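PDB 3I44: aldehyde dehydrogenase from Bartonella henselae, which probably oxidises aldehydes to the corresponding carboxylic acids with a nicotinamide cofactor, as other members of the aldehyde dehydrogenase family do. Local coordinates for residues A276-A281 / R444-Q449; I285-R290 / Y434-D439; D317-T322 / L409-F414; V393-R398 / V421-D426. The protein carries 1 engineered substitution. One frame throughout, in Å; residues are numbered along the deposited sequence.

Interaction 1: residues A276-A281 / R444-Q449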
loop_
_atom_site.group_PDB
_atom_site.type_symbol
_atom_site.label_atom_id
_atom_site.label_comp_id
_atom_site.label_asym_id
_atom_site.label_seq_id
_atom_site.Cartn_x
_atom_site.Cartn_y
_atom_site.Cartn_z
ATOM N N ALA A 276 -9.311 22.211 5.155
ATOM C CA ALA A 276 -9.211 23.508 5.789
ATOM C C ALA A 276 -8.575 24.526 4.816
ATOM O O ALA A 276 -7.652 24.189 4.063
ATOM C CB ALA A 276 -8.406 23.396 7.016
ATOM N N ASN A 277 -9.106 25.755 4.825
ATOM C CA ASN A 277 -8.570 26.920 4.094
ATOM C C ASN A 277 -8.231 27.992 5.124
ATOM O O ASN A 277 -9.141 28.686 5.644
ATOM C CB ASN A 277 -9.599 27.460 3.099
ATOM C CG ASN A 277 -9.020 28.531 2.152
ATOM O OD1 ASN A 277 -7.848 28.887 2.244
ATOM N ND2 ASN A 277 -9.857 29.024 1.226
ATOM N N ILE A 278 -6.933 28.100 5.432
ATOM C CA ILE A 278 -6.428 29.021 6.415
ATOM C C ILE A 278 -6.117 30.355 5.755
ATOM O O ILE A 278 -5.187 30.473 4.930
ATOM C CB ILE A 278 -5.175 28.503 7.114
ATOM C CG1 ILE A 278 -5.461 27.184 7.828
ATOM C CG2 ILE A 278 -4.640 29.559 8.081
ATOM C CD1 ILE A 278 -4.165 26.419 8.325
ATOM N N ILE A 279 -6.909 31.361 6.119
ATOM C CA ILE A 279 -6.815 32.705 5.498
ATOM C C ILE A 279 -6.373 33.709 6.553
ATOM O O ILE A 279 -7.072 33.977 7.528
ATOM C CB ILE A 279 -8.123 33.142 4.858
ATOM C CG1 ILE A 279 -8.601 32.043 3.894
ATOM C CG2 ILE A 279 -7.963 34.499 4.133
ATOM C CD1 ILE A 279 -9.830 32.404 3.078
ATOM N N PHE A 280 -5.161 34.204 6.370
ATOM C CA PHE A 280 -4.595 35.211 7.244
ATOM C C PHE A 280 -5.034 36.601 6.813
ATOM O O PHE A 280 -5.432 36.806 5.669
ATOM C CB PHE A 280 -3.068 35.121 7.250
ATOM C CG PHE A 280 -2.542 33.957 8.021
ATOM C CD1 PHE A 280 -2.338 34.057 9.396
ATOM C CD2 PHE A 280 -2.277 32.743 7.389
ATOM C CE1 PHE A 280 -1.858 32.999 10.113
ATOM C CE2 PHE A 280 -1.809 31.659 8.113
ATOM C CZ PHE A 280 -1.579 31.786 9.473
ATOM N N ALA A 281 -4.958 37.548 7.760
ATOM C CA ALA A 281 -5.279 38.969 7.497
ATOM C C ALA A 281 -4.446 39.570 6.341
ATOM O O ALA A 281 -4.861 40.522 5.677
ATOM C CB ALA A 281 -5.115 39.813 8.796
ATOM N N ARG A 444 5.182 28.878 4.600
ATOM C CA ARG A 444 6.036 27.716 4.718
ATOM C C ARG A 444 5.873 27.027 6.060
ATOM O O ARG A 444 5.742 25.808 6.094
ATOM C CB ARG A 444 7.497 28.089 4.492
ATOM C CG ARG A 444 7.805 28.360 3.060
ATOM C CD ARG A 444 9.220 28.868 2.911
ATOM N NE ARG A 444 9.608 28.965 1.513
ATOM C CZ ARG A 444 10.851 29.192 1.103
ATOM N NH1 ARG A 444 11.821 29.381 1.983
ATOM N NH2 ARG A 444 11.129 29.226 -0.185
ATOM N N ARG A 445 5.887 27.790 7.146
ATOM C CA ARG A 445 5.655 27.230 8.486
ATOM C C ARG A 445 4.344 26.452 8.572
ATOM O O ARG A 445 4.317 25.333 9.089
ATOM C CB ARG A 445 5.582 28.309 9.572
ATOM C CG ARG A 445 6.836 29.038 9.872
ATOM C CD ARG A 445 6.726 29.801 11.238
ATOM N NE ARG A 445 5.778 30.927 11.172
ATOM C CZ ARG A 445 6.059 32.146 10.712
ATOM N NH1 ARG A 445 7.253 32.443 10.234
ATOM N NH2 ARG A 445 5.122 33.068 10.696
ATOM N N ILE A 446 3.262 27.062 8.096
ATOM C CA ILE A 446 1.936 26.452 8.169
ATOM C C ILE A 446 1.805 25.213 7.264
ATOM O O ILE A 446 1.244 24.183 7.705
ATOM C CB ILE A 446 0.792 27.484 7.886
ATOM C CG1 ILE A 446 0.885 28.697 8.833
ATOM C CG2 ILE A 446 -0.574 26.822 8.029
ATOM C CD1 ILE A 446 0.859 28.358 10.317
ATOM N N ALA A 447 2.319 25.311 6.029
ATOM C CA ALA A 447 2.331 24.203 5.077
ATOM C C ALA A 447 3.038 22.965 5.652
ATOM O O ALA A 447 2.605 21.838 5.410
ATOM C CB ALA A 447 2.953 24.607 3.727
ATOM N N ALA A 448 4.113 23.182 6.400
ATOM C CA ALA A 448 4.869 22.097 6.990
ATOM C C ALA A 448 4.131 21.432 8.142
ATOM O O ALA A 448 4.395 20.273 8.416
ATOM C CB ALA A 448 6.277 22.583 7.472
ATOM N N GLN A 449 3.228 22.153 8.816
ATOM C CA GLN A 449 2.534 21.608 9.965
ATOM C C GLN A 449 1.174 20.958 9.671
ATOM O O GLN A 449 0.715 20.180 10.479
ATOM C CB GLN A 449 2.341 22.681 11.022
ATOM C CG GLN A 449 3.644 23.220 11.618
ATOM C CD GLN A 449 3.375 24.371 12.562
ATOM O OE1 GLN A 449 2.888 24.164 13.656
ATOM N NE2 GLN A 449 3.673 25.593 12.132
#
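I278 is the first residue of 276-281 to reach the helix: its CD1 meets CG2 of I446 at 3.6 Å, a methyl-to-methyl contact between two branched side chains lying at a slant to one another. With CG1 anti to the carbonyl carbon (chi1 -60°) and CD1 extended beyond it, the long branch of I278 spans the gap between two backbones whose CA atoms stand 8.9 Å apart at I278 and I446. The same isoleucine also packs on A424 of helix 417-425. Strand 276-279 lies beside and parallel to strand 432-436 in the mixed sheet of the catalytic domain of the aldehyde dehydrogenase fold, and helix 440-449 is the connection of the beta-alpha-beta unit that runs from 432-436 to 454-457. Two residues on, F280 and I446 extend toward each other, and the far end of the phenyl ring comes to the other branch of the isoleucine, with CZ 4.0 Å from CG1. I446 thus offers CG2 to I278 and CG1 to the ring, while F280 also makes an edge-to-face contact with F414. On the helix, R444 forms a salt bridge with the terminal carboxylate of W497 of the second subunit.

Interaction 2: residues I285-R290 / Y434-D439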
loop_
_atom_site.group_PDB
_atom_site.type_symbol
_atom_site.label_atom_id
_atom_site.label_comp_id
_atom_site.label_asym_id
_atom_site.label_seq_id
_atom_site.Cartn_x
_atom_site.Cartn_y
_atom_site.Cartn_z
ATOM N N ILE A 285 -5.829 40.308 -1.984
ATOM C CA ILE A 285 -7.179 40.923 -2.030
ATOM C C ILE A 285 -8.275 39.881 -2.290
ATOM O O ILE A 285 -9.292 39.867 -1.626
ATOM C CB ILE A 285 -7.287 42.011 -3.140
ATOM C CG1 ILE A 285 -6.480 43.262 -2.783
ATOM C CG2 ILE A 285 -8.749 42.399 -3.413
ATOM C CD1 ILE A 285 -6.088 44.096 -4.057
ATOM N N ASP A 286 -8.039 39.008 -3.248
ATOM C CA ASP A 286 -9.088 38.111 -3.729
ATOM C C ASP A 286 -9.195 36.758 -2.991
ATOM O O ASP A 286 -9.973 35.906 -3.429
ATOM C CB ASP A 286 -8.897 37.861 -5.228
ATOM C CG ASP A 286 -10.183 37.377 -5.900
ATOM O OD1 ASP A 286 -11.230 38.051 -5.731
ATOM O OD2 ASP A 286 -10.156 36.318 -6.585
ATOM N N ALA A 287 -8.458 36.590 -1.884
ATOM C CA ALA A 287 -8.326 35.293 -1.210
ATOM C C ALA A 287 -9.685 34.796 -0.735
ATOM O O ALA A 287 -10.035 33.642 -0.961
ATOM C CB ALA A 287 -7.357 35.392 0.002
ATOM N N LEU A 288 -10.421 35.689 -0.070
ATOM C CA LEU A 288 -11.714 35.360 0.507
ATOM C C LEU A 288 -12.708 34.921 -0.577
ATOM O O LEU A 288 -13.302 33.844 -0.467
ATOM C CB LEU A 288 -12.273 36.539 1.312
ATOM C CG LEU A 288 -11.649 36.746 2.667
ATOM C CD1 LEU A 288 -12.208 38.057 3.211
ATOM C CD2 LEU A 288 -11.955 35.531 3.580
ATOM N N GLN A 289 -12.837 35.722 -1.640
ATOM C CA GLN A 289 -13.725 35.385 -2.770
ATOM C C GLN A 289 -13.351 34.057 -3.441
ATOM O O GLN A 289 -14.221 33.204 -3.752
ATOM C CB GLN A 289 -13.728 36.502 -3.832
ATOM N N ARG A 290 -12.062 33.895 -3.692
ATOM C CA ARG A 290 -11.542 32.683 -4.316
ATOM C C ARG A 290 -11.961 31.435 -3.482
ATOM O O ARG A 290 -12.450 30.432 -4.023
ATOM C CB ARG A 290 -10.009 32.822 -4.402
ATOM C CG ARG A 290 -9.292 31.687 -5.054
ATOM C CD ARG A 290 -7.802 31.973 -5.368
ATOM N NE ARG A 290 -6.960 32.196 -4.179
ATOM C CZ ARG A 290 -6.378 33.361 -3.853
ATOM N NH1 ARG A 290 -6.536 34.468 -4.593
ATOM N NH2 ARG A 290 -5.644 33.438 -2.756
ATOM N N TYR A 434 -5.458 24.272 2.373
ATOM C CA TYR A 434 -5.253 25.515 1.639
ATOM C C TYR A 434 -4.777 26.599 2.615
ATOM O O TYR A 434 -5.222 26.674 3.783
ATOM C CB TYR A 434 -6.550 25.956 0.948
ATOM C CG TYR A 434 -7.137 24.936 -0.011
ATOM C CD1 TYR A 434 -7.006 25.096 -1.381
ATOM C CD2 TYR A 434 -7.829 23.804 0.455
ATOM C CE1 TYR A 434 -7.536 24.149 -2.286
ATOM C CE2 TYR A 434 -8.358 22.878 -0.429
ATOM C CZ TYR A 434 -8.202 23.051 -1.808
ATOM O OH TYR A 434 -8.720 22.148 -2.720
ATOM N N ILE A 435 -3.866 27.447 2.152
ATOM C CA ILE A 435 -3.292 28.524 3.016
ATOM C C ILE A 435 -3.213 29.776 2.187
ATOM O O ILE A 435 -2.697 29.739 1.058
ATOM C CB ILE A 435 -1.876 28.195 3.495
ATOM C CG1 ILE A 435 -1.834 26.855 4.248
ATOM C CG2 ILE A 435 -1.289 29.324 4.403
ATOM C CD1 ILE A 435 -0.406 26.286 4.422
ATOM N N GLN A 436 -3.757 30.879 2.720
ATOM C CA GLN A 436 -3.663 32.178 2.081
ATOM C C GLN A 436 -2.941 33.173 2.970
ATOM O O GLN A 436 -3.442 33.546 4.048
ATOM C CB GLN A 436 -5.045 32.709 1.713
ATOM C CG GLN A 436 -6.043 31.646 1.303
ATOM C CD GLN A 436 -5.632 30.801 0.098
ATOM O OE1 GLN A 436 -5.080 31.292 -0.902
ATOM N NE2 GLN A 436 -5.982 29.511 0.166
ATOM N N SER A 437 -1.742 33.576 2.536
ATOM C CA SER A 437 -0.992 34.656 3.190
ATOM C C SER A 437 0.090 35.193 2.260
ATOM O O SER A 437 0.735 34.434 1.522
ATOM C CB SER A 437 -0.333 34.164 4.473
ATOM O OG SER A 437 0.628 35.095 4.981
ATOM N N GLN A 438 0.287 36.509 2.291
ATOM C CA GLN A 438 1.353 37.111 1.485
ATOM C C GLN A 438 2.715 36.998 2.153
ATOM O O GLN A 438 3.703 37.354 1.523
ATOM C CB GLN A 438 0.998 38.556 1.083
ATOM C CG GLN A 438 -0.037 38.537 -0.002
ATOM C CD GLN A 438 -0.532 39.897 -0.382
ATOM O OE1 GLN A 438 -0.232 40.373 -1.468
ATOM N NE2 GLN A 438 -1.332 40.509 0.481
ATOM N N ASP A 439 2.759 36.483 3.411
ATOM C CA ASP A 439 4.019 36.217 4.133
ATOM C C ASP A 439 4.546 34.796 3.801
ATOM O O ASP A 439 4.058 33.798 4.353
ATOM C CB ASP A 439 3.782 36.364 5.617
ATOM C CG ASP A 439 5.037 36.197 6.443
ATOM O OD1 ASP A 439 6.070 35.727 5.946
ATOM O OD2 ASP A 439 4.955 36.514 7.641
#
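R290 reaches across from helix 287-296 to Q436 on strand 432-436, its NH2 donating to OE1 at 2.9 Å with a nearly straight N-H...O angle of 170°. The arginine leaves the helix with CG anti to the backbone N, then bends at chi3 (64°), which brings the guanidinium back over its own helix; A287 CA lies 3.5 Å above one face of the group, toward the rim. The amide oxygen sits in the guanidinium plane, whereas the donor is tilted out of the carbonyl plane, and the two flat groups are steeply turned against each other. Q436 is folded too: chi1 is -34°, short of a staggered value, and a second bend at chi2 directs the amide toward the arginine. Nearer the two backbones, A287 CB packs against Q436 CB at 3.9 Å, joining the first turn of the helix to the sheet of the catalytic domain. The amide has its other end engaged as well, because NE2 donates to OD1 of N277 on the neighbouring strand. Its two partners therefore fix which way round the amide lies, and D284, in a salt bridge with the same NH2, probably offsets much of the arginine's charge.

Interaction 3: residues D317-T322 / L409-F414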
loop_
_atom_site.group_PDB
_atom_site.type_symbol
_atom_site.label_atom_id
_atom_site.label_comp_id
_atom_site.label_asym_id
_atom_site.label_seq_id
_atom_site.Cartn_x
_atom_site.Cartn_y
_atom_site.Cartn_z
ATOM N N ASP A 317 -14.948 39.245 10.589
ATOM C CA ASP A 317 -16.185 39.942 10.181
ATOM C C ASP A 317 -16.212 40.187 8.681
ATOM O O ASP A 317 -17.248 39.950 8.015
ATOM C CB ASP A 317 -16.373 41.268 10.958
ATOM C CG ASP A 317 -16.782 41.047 12.413
ATOM O OD1 ASP A 317 -17.245 39.938 12.791
ATOM O OD2 ASP A 317 -16.638 42.004 13.201
ATOM N N LYS A 318 -15.077 40.626 8.137
ATOM C CA LYS A 318 -14.948 40.773 6.677
ATOM C C LYS A 318 -15.197 39.450 5.914
ATOM O O LYS A 318 -15.870 39.418 4.866
ATOM C CB LYS A 318 -13.567 41.342 6.322
ATOM C CG LYS A 318 -13.364 41.538 4.833
ATOM C CD LYS A 318 -12.129 42.378 4.569
ATOM C CE LYS A 318 -12.015 42.727 3.098
ATOM N NZ LYS A 318 -10.902 43.725 2.879
ATOM N N ALA A 319 -14.666 38.355 6.450
ATOM C CA ALA A 319 -14.874 37.032 5.845
ATOM C C ALA A 319 -16.360 36.662 5.789
ATOM O O ALA A 319 -16.874 36.229 4.735
ATOM C CB ALA A 319 -14.060 35.958 6.594
ATOM N N ILE A 320 -17.062 36.863 6.907
ATOM C CA ILE A 320 -18.480 36.559 6.963
ATOM C C ILE A 320 -19.218 37.358 5.925
ATOM O O ILE A 320 -20.066 36.832 5.196
ATOM C CB ILE A 320 -19.100 36.856 8.361
ATOM C CG1 ILE A 320 -18.557 35.881 9.397
ATOM C CG2 ILE A 320 -20.641 36.765 8.284
ATOM C CD1 ILE A 320 -18.719 36.331 10.886
ATOM N N LYS A 321 -18.897 38.650 5.861
ATOM C CA LYS A 321 -19.596 39.556 4.960
ATOM C C LYS A 321 -19.302 39.168 3.510
ATOM O O LYS A 321 -20.207 39.150 2.666
ATOM C CB LYS A 321 -19.209 41.024 5.268
ATOM N N THR A 322 -18.054 38.793 3.215
ATOM C CA THR A 322 -17.676 38.406 1.836
ATOM C C THR A 322 -18.332 37.101 1.417
ATOM O O THR A 322 -18.885 37.005 0.324
ATOM C CB THR A 322 -16.138 38.295 1.671
ATOM O OG1 THR A 322 -15.544 39.559 1.978
ATOM C CG2 THR A 322 -15.745 37.883 0.285
ATOM N N LEU A 409 -20.501 26.038 3.254
ATOM C CA LEU A 409 -19.232 26.484 3.813
ATOM C C LEU A 409 -19.359 26.702 5.306
ATOM O O LEU A 409 -20.365 27.251 5.752
ATOM C CB LEU A 409 -18.849 27.793 3.136
ATOM C CG LEU A 409 -17.600 28.507 3.626
ATOM C CD1 LEU A 409 -16.371 27.656 3.334
ATOM C CD2 LEU A 409 -17.457 29.868 2.952
ATOM N N SER A 410 -18.334 26.296 6.065
ATOM C CA SER A 410 -18.238 26.574 7.487
ATOM C C SER A 410 -17.087 27.547 7.812
ATOM O O SER A 410 -15.936 27.253 7.481
ATOM C CB SER A 410 -18.041 25.249 8.243
ATOM O OG SER A 410 -19.150 24.385 8.071
ATOM N N LEU A 411 -17.392 28.686 8.451
ATOM C CA LEU A 411 -16.377 29.671 8.891
ATOM C C LEU A 411 -16.219 29.648 10.383
ATOM O O LEU A 411 -17.215 29.518 11.128
ATOM C CB LEU A 411 -16.769 31.118 8.528
ATOM C CG LEU A 411 -16.468 31.681 7.155
ATOM C CD1 LEU A 411 -17.113 30.774 6.138
ATOM C CD2 LEU A 411 -16.985 33.130 7.026
ATOM N N LEU A 412 -14.984 29.835 10.817
ATOM C CA LEU A 412 -14.669 30.077 12.209
ATOM C C LEU A 412 -13.339 30.841 12.294
ATOM O O LEU A 412 -12.542 30.801 11.361
ATOM C CB LEU A 412 -14.578 28.773 12.975
ATOM C CG LEU A 412 -13.740 27.638 12.388
ATOM C CD1 LEU A 412 -13.290 26.775 13.533
ATOM C CD2 LEU A 412 -14.520 26.781 11.308
ATOM N N PRO A 413 -13.114 31.572 13.393
ATOM C CA PRO A 413 -11.892 32.360 13.536
ATOM C C PRO A 413 -10.771 31.636 14.253
ATOM O O PRO A 413 -10.998 30.629 14.931
ATOM C CB PRO A 413 -12.349 33.539 14.394
ATOM C CG PRO A 413 -13.337 32.915 15.329
ATOM C CD PRO A 413 -14.055 31.827 14.499
ATOM N N PHE A 414 -9.553 32.139 14.081
ATOM C CA PHE A 414 -8.440 31.734 14.930
ATOM C C PHE A 414 -7.657 32.964 15.346
ATOM O O PHE A 414 -7.731 33.995 14.690
ATOM C CB PHE A 414 -7.528 30.713 14.247
ATOM C CG PHE A 414 -6.744 31.258 13.097
ATOM C CD1 PHE A 414 -5.495 31.858 13.305
ATOM C CD2 PHE A 414 -7.239 31.177 11.806
ATOM C CE1 PHE A 414 -4.765 32.365 12.233
ATOM C CE2 PHE A 414 -6.514 31.678 10.731
ATOM C CZ PHE A 414 -5.272 32.260 10.941
#
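The carbonyl oxygen of K318 is gripped twice by T322, which approaches from opposite faces of the carbonyl plane: the backbone N at 2.8 Å and the hydroxyl OG1, as donor, at 2.9 Å. This doubled bond ties together one turn of helix 316-329, which packs on the mixed sheet of the aldehyde dehydrogenase catalytic domain, here against strand 408-414. The strand's side of the contact is made by L411, a buried leucine directed at the helix. Its CG is anti to the carbonyl carbon (chi1 -84°), and of its two methyls CD2 does the touching. That methyl settles on the helix backbone between two residues, 3.8 Å from the carbonyl carbon of A319 and 3.7 Å from N of I320. Side chains on either residue add to it: A319 CB comes within 4.1 Å of CD2, and I320 CG1, whose chain crosses the leucine at an angle, lies 4.0 Å from the same methyl. A319 also packs on L288 of helix 287-296 and V311 of the next strand, so its small side chain sits where two helices and the sheet converge. L411 holds its place in the sheet through backbone bonding to F390, while its CD2 stands 3.7 Å from the CA of I320.

Interaction 4: residues V393-R398 / V421-D426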
loop_
_atom_site.group_PDB
_atom_site.type_symbol
_atom_site.label_atom_id
_atom_site.label_comp_id
_atom_site.label_asym_id
_atom_site.label_seq_id
_atom_site.Cartn_x
_atom_site.Cartn_y
_atom_site.Cartn_z
ATOM N N VAL A 393 -18.641 28.283 13.733
ATOM C CA VAL A 393 -18.742 26.830 13.765
ATOM C C VAL A 393 -17.711 26.349 14.771
ATOM O O VAL A 393 -16.651 26.945 14.913
ATOM C CB VAL A 393 -18.498 26.205 12.387
ATOM C CG1 VAL A 393 -18.542 24.663 12.488
ATOM C CG2 VAL A 393 -19.528 26.737 11.362
ATOM N N LYS A 394 -18.063 25.316 15.516
ATOM C CA LYS A 394 -17.204 24.771 16.555
ATOM C C LYS A 394 -16.800 23.343 16.159
ATOM O O LYS A 394 -17.561 22.669 15.448
ATOM C CB LYS A 394 -17.964 24.710 17.884
ATOM C CG LYS A 394 -18.454 26.057 18.422
ATOM C CD LYS A 394 -17.331 26.829 19.064
ATOM C CE LYS A 394 -17.783 28.229 19.504
ATOM N NZ LYS A 394 -18.369 28.143 20.879
ATOM N N PRO A 395 -15.624 22.876 16.631
ATOM C CA PRO A 395 -15.088 21.547 16.299
ATOM C C PRO A 395 -16.011 20.351 16.538
ATOM O O PRO A 395 -15.859 19.329 15.867
ATOM C CB PRO A 395 -13.844 21.424 17.202
ATOM C CG PRO A 395 -13.403 22.832 17.439
ATOM C CD PRO A 395 -14.712 23.606 17.546
ATOM N N HIS A 396 -16.955 20.446 17.479
ATOM C CA HIS A 396 -17.806 19.279 17.769
ATOM C C HIS A 396 -18.975 19.191 16.807
ATOM O O HIS A 396 -19.666 18.178 16.759
ATOM C CB HIS A 396 -18.343 19.343 19.211
ATOM C CG HIS A 396 -19.338 20.440 19.416
ATOM N ND1 HIS A 396 -18.988 21.666 19.940
ATOM C CD2 HIS A 396 -20.657 20.512 19.124
ATOM C CE1 HIS A 396 -20.054 22.447 19.968
ATOM N NE2 HIS A 396 -21.079 21.776 19.469
ATOM N N MET A 397 -19.227 20.239 16.030
ATOM C CA MET A 397 -20.423 20.245 15.193
ATOM C C MET A 397 -20.296 19.314 14.014
ATOM O O MET A 397 -19.214 19.138 13.450
ATOM C CB MET A 397 -20.740 21.647 14.711
ATOM C CG MET A 397 -21.017 22.623 15.836
ATOM S SD MET A 397 -21.385 24.256 15.170
ATOM C CE MET A 397 -21.846 25.105 16.705
ATOM N N ARG A 398 -21.408 18.710 13.627
ATOM C CA ARG A 398 -21.399 17.809 12.506
ATOM C C ARG A 398 -20.861 18.477 11.227
ATOM O O ARG A 398 -20.177 17.813 10.444
ATOM C CB ARG A 398 -22.791 17.234 12.229
ATOM C CG ARG A 398 -23.329 16.301 13.350
ATOM C CD ARG A 398 -24.670 15.665 12.927
ATOM N NE ARG A 398 -24.511 14.863 11.716
ATOM C CZ ARG A 398 -25.486 14.587 10.851
ATOM N NH1 ARG A 398 -26.726 15.035 11.034
ATOM N NH2 ARG A 398 -25.215 13.861 9.780
ATOM N N VAL A 421 -3.394 25.726 12.982
ATOM C CA VAL A 421 -2.878 24.413 12.665
ATOM C C VAL A 421 -3.670 23.331 13.417
ATOM O O VAL A 421 -4.002 22.293 12.838
ATOM C CB VAL A 421 -1.415 24.308 13.003
ATOM C CG1 VAL A 421 -0.987 22.827 13.139
ATOM C CG2 VAL A 421 -0.568 25.079 11.961
ATOM N N THR A 422 -3.980 23.580 14.687
ATOM C CA THR A 422 -4.730 22.623 15.489
ATOM C C THR A 422 -6.092 22.379 14.881
ATOM O O THR A 422 -6.486 21.248 14.685
ATOM C CB THR A 422 -4.889 23.120 16.971
ATOM O OG1 THR A 422 -3.590 23.250 17.567
ATOM C CG2 THR A 422 -5.761 22.132 17.813
ATOM N N LEU A 423 -6.813 23.453 14.601
ATOM C CA LEU A 423 -8.108 23.350 13.922
ATOM C C LEU A 423 -8.005 22.640 12.559
ATOM O O LEU A 423 -8.790 21.759 12.266
ATOM C CB LEU A 423 -8.728 24.737 13.736
ATOM C CG LEU A 423 -9.226 25.414 15.023
ATOM C CD1 LEU A 423 -9.347 26.929 14.872
ATOM C CD2 LEU A 423 -10.567 24.756 15.439
ATOM N N ALA A 424 -7.040 23.033 11.732
ATOM C CA ALA A 424 -6.882 22.404 10.407
ATOM C C ALA A 424 -6.633 20.892 10.542
ATOM O O ALA A 424 -7.136 20.090 9.738
ATOM C CB ALA A 424 -5.755 23.074 9.620
ATOM N N ASN A 425 -5.876 20.495 11.563
ATOM C CA ASN A 425 -5.554 19.082 11.774
ATOM C C ASN A 425 -6.581 18.294 12.586
ATOM O O ASN A 425 -6.404 17.087 12.742
ATOM C CB ASN A 425 -4.171 18.879 12.424
ATOM C CG ASN A 425 -3.048 19.210 11.494
ATOM O OD1 ASN A 425 -3.230 19.234 10.263
ATOM N ND2 ASN A 425 -1.876 19.488 12.058
ATOM N N ASP A 426 -7.656 18.942 13.035
ATOM C CA ASP A 426 -8.700 18.271 13.826
ATOM C C ASP A 426 -9.711 17.557 12.917
ATOM O O ASP A 426 -10.840 17.994 12.713
ATOM C CB ASP A 426 -9.393 19.261 14.753
ATOM C CG ASP A 426 -10.455 18.599 15.612
ATOM O OD1 ASP A 426 -10.442 17.359 15.704
ATOM O OD2 ASP A 426 -11.336 19.309 16.158
#
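P395 is the second residue of a type I beta turn from K394 to M397, closed by a bond from M397 N to K394 O (3.0 Å), and its CA lies 7.6 Å from that of L423 on helix 417-425. P395 is directed at the helix and meets it with two neighbouring ring carbons. CG touches the methyl CD2 of L423 at 4.0 Å, the leucine running at an angle across the proline side chain, and CB comes to 3.4 Å from the carboxylate oxygen OD2 of D426. D426 extends its carboxylate to the turn, its CG lying trans to its own N (chi1 -179°). In the catalytic domain of this aldehyde dehydrogenase, the turn belongs to the connection that follows strand 388-391 and leads into the short helix 398-401, with M397 at the N-cap position; the contact thus joins that connection to the C-terminal part of a helix packed on the same sheet. The stronger partner of D426 OD2 is R401, whose NH2 forms a salt bridge with it, and F400 packs against both P395 and D426. L423 reaches inward as well, to L412 of strand 408-414. Inside the turn, K394 N makes a weak, long bond to the sulfur SD of M397, 3.5 Å away, while the carbonyls of L423 and A424 accept from the guanidinium of R308.

From the N terminus, strand 276-279 opens the widest loop, closed by interaction 1 when the chain returns as helix 440-449. Interaction 2 lies within that span, joining the next helix to strand 432-436. Interactions 3 and 4 both fall inside interaction 2 and cross each other: 317-322 waits for 409-414, but 393-398 comes before that strand and finds 421-426 after it. The contacts lie round one sheet. Helices 287-296 and 316-329 pack on one face, where L288 meets A319, and helices 417-425 and 440-449 on the other, where N425 bonds to Q449. Strand 408-414 links interactions 3 and 4 through its backbone bond to V393.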